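Local coordinates for protein ATP-dependent RNA helicase HrpB (Escherichia coli, PDB 6EUD) that hydrolyses ATP to ADP and phosphate as a bacterial DExH-box NTPase of the RNA helicase family and binds single-stranded RNA, at residues E100-T103 with R109-Q112. Residues are numbered along the deposited sequence; the frame is centred on the assembly and turned at random.
Sequences EVVT and RMIQ
The carboxylate of Glu-100 is the flat group of this contact, and Met-110 meets it at the OE1 end rather than over either face. Methyl CE lies 4.0 Å from Glu-100 OE1, about 20° out of the carboxylate plane, and the angle CD-OE1-CE is near 159°. The methyl therefore lies roughly, not exactly, in line with the CD-OE1 bond, while OE2 points elsewhere, 5.9 Å from Met-110 CE. This is a van der Waals contact: the carboxylate's main polar partner is Arg-86, whose NE forms a salt bridge with OE1 and would probably stabilise the carboxylate as an anion. The thioether makes the second contact. Met-110 SD rests 4.1 Å from Val-102 CG1, which approaches from the side of the sulfur away from its two carbons. The other branch, CG2, is more distant, 5.0 Å from SD. Strand 99-102 runs parallel to strands 83-87 and 53-57 in the central sheet of the RecA-like ATP-binding domain, and after a short connection the chain enters helix 106-113, which packs back on one face of that sheet. Met-110 spans the gap, its backbone CA being 9.9 Å from the CA of Val-102. The methionine is extended through chi2 and then bends at chi3 (54°), which carries CE off toward Glu-100 while SD stays against CG1 of the valine. Ile-55 of the adjoining strand touches Glu-100, Val-102 and Met-110 alike.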
ATOM      1  N   GLU A 100      28.157   9.325  15.156  1.00 85.96           N
ATOM      2  CA  GLU A 100      26.833   9.817  15.503  1.00 82.30           C
ATOM      3  C   GLU A 100      25.811   8.681  15.420  1.00 79.76           C
ATOM      4  O   GLU A 100      25.831   7.881  14.483  1.00 76.02           O
ATOM      5  CB  GLU A 100      26.446  10.987  14.594  1.00 77.14           C
ATOM      6  CG  GLU A 100      27.362  12.196  14.748  1.00 84.08           C
ATOM      7  CD  GLU A 100      26.977  13.372  13.854  1.00 89.94           C
ATOM      8  OE1 GLU A 100      26.094  13.206  12.988  1.00 87.62           O
ATOM      9  OE2 GLU A 100      27.559  14.471  14.017  1.00 95.92           O
ATOM     10  N   VAL A 101      24.937   8.603  16.420  1.00 81.02           N
ATOM     11  CA  VAL A 101      23.908   7.570  16.474  1.00 78.24           C
ATOM     12  C   VAL A 101      22.545   8.210  16.263  1.00 78.16           C
ATOM     13  O   VAL A 101      21.979   8.790  17.182  1.00 79.52           O
ATOM     14  CB  VAL A 101      23.916   6.805  17.817  1.00 79.87           C
ATOM     15  CG1 VAL A 101      22.940   5.636  17.770  1.00 74.71           C
ATOM     16  CG2 VAL A 101      25.323   6.311  18.149  1.00 82.12           C
ATOM     17  N   VAL A 102      22.019   8.086  15.049  1.00 75.06           N
ATOM     18  CA  VAL A 102      20.822   8.817  14.652  1.00 72.90           C
ATOM     19  C   VAL A 102      19.583   7.924  14.575  1.00 70.98           C
ATOM     20  O   VAL A 102      19.693   6.696  14.529  1.00 72.70           O
ATOM     21  CB  VAL A 102      21.040   9.504  13.290  1.00 69.60           C
ATOM     22  CG1 VAL A 102      22.276  10.392  13.344  1.00 72.44           C
ATOM     23  CG2 VAL A 102      21.187   8.467  12.183  1.00 64.25           C
ATOM     24  N   THR A 103      18.411   8.558  14.563  1.00 67.49           N
ATOM     25  CA  THR A 103      17.126   7.869  14.442  1.00 64.83           C
ATOM     26  C   THR A 103      15.990   8.821  14.086  1.00 65.63           C
ATOM     27  O   THR A 103      16.199  10.022  13.959  1.00 71.62           O
ATOM     28  CB  THR A 103      16.726   7.176  15.731  1.00 68.49           C
ATOM     29  OG1 THR A 103      15.472   6.507  15.535  1.00 67.19           O
ATOM     30  CG2 THR A 103      16.564   8.211  16.835  1.00 72.44           C
ATOM     31  N   ARG A 109      17.130  13.229   6.631  1.00 49.70           N
ATOM     32  CA  ARG A 109      17.395  14.677   6.589  1.00 70.94           C
ATOM     33  C   ARG A 109      18.829  15.018   6.185  1.00 64.74           C
ATOM     34  O   ARG A 109      19.052  15.864   5.322  1.00 64.99           O
ATOM     35  CB  ARG A 109      17.091  15.322   7.947  1.00 77.72           C
ATOM     36  CG  ARG A 109      15.610  15.424   8.244  1.00 82.43           C
ATOM     37  CD  ARG A 109      14.865  15.875   7.006  1.00 87.44           C
ATOM     38  NE  ARG A 109      13.607  15.160   6.900  1.00 90.30           N
ATOM     39  CZ  ARG A 109      13.007  14.882   5.753  1.00 90.20           C
ATOM     40  NH1 ARG A 109      13.546  15.266   4.604  1.00 88.89           N
ATOM     41  NH2 ARG A 109      11.864  14.212   5.760  1.00 92.11           N
ATOM     42  N   MET A 110      19.788  14.342   6.816  1.00 61.82           N
ATOM     43  CA  MET A 110      21.210  14.545   6.556  1.00 63.45           C
ATOM     44  C   MET A 110      21.584  14.329   5.087  1.00 62.17           C
ATOM     45  O   MET A 110      22.309  15.132   4.495  1.00 68.07           O
ATOM     46  CB  MET A 110      22.042  13.616   7.450  1.00 63.97           C
ATOM     47  CG  MET A 110      21.881  13.898   8.938  1.00 68.95           C
ATOM     48  SD  MET A 110      22.730  12.722  10.019  1.00 97.44           S
ATOM     49  CE  MET A 110      24.399  12.793   9.375  1.00 63.50           C
ATOM     50  N   ILE A 111      21.085  13.244   4.505  1.00 57.02           N
ATOM     51  CA  ILE A 111      21.366  12.927   3.109  1.00 57.79           C
ATOM     52  C   ILE A 111      20.664  13.907   2.155  1.00 60.06           C
ATOM     53  O   ILE A 111      21.201  14.249   1.098  1.00 60.58           O
ATOM     54  CB  ILE A 111      20.946  11.471   2.779  1.00 54.72           C
ATOM     55  CG1 ILE A 111      21.613  10.497   3.756  1.00 48.23           C
ATOM     56  CG2 ILE A 111      21.323  11.114   1.355  1.00 53.38           C
ATOM     57  CD1 ILE A 111      21.273   9.056   3.523  1.00 48.71           C
ATOM     58  N   GLN A 112      19.477  14.375   2.539  1.00 59.00           N
ATOM     59  CA  GLN A 112      18.740  15.329   1.717  1.00 54.58           C
ATOM     60  C   GLN A 112      19.466  16.653   1.631  1.00 58.47           C
ATOM     61  O   GLN A 112      19.483  17.290   0.572  1.00 59.26           O
ATOM     62  CB  GLN A 112      17.328  15.558   2.264  1.00 51.89           C
ATOM     63  CG  GLN A 112      16.390  14.389   2.079  1.00 48.61           C
ATOM     64  CD  GLN A 112      15.927  14.223   0.643  1.00 48.95           C
ATOM     65  OE1 GLN A 112      16.409  14.897  -0.262  1.00 53.41           O
ATOM     66  NE2 GLN A 112      14.955  13.339   0.436  1.00 42.45           N
TER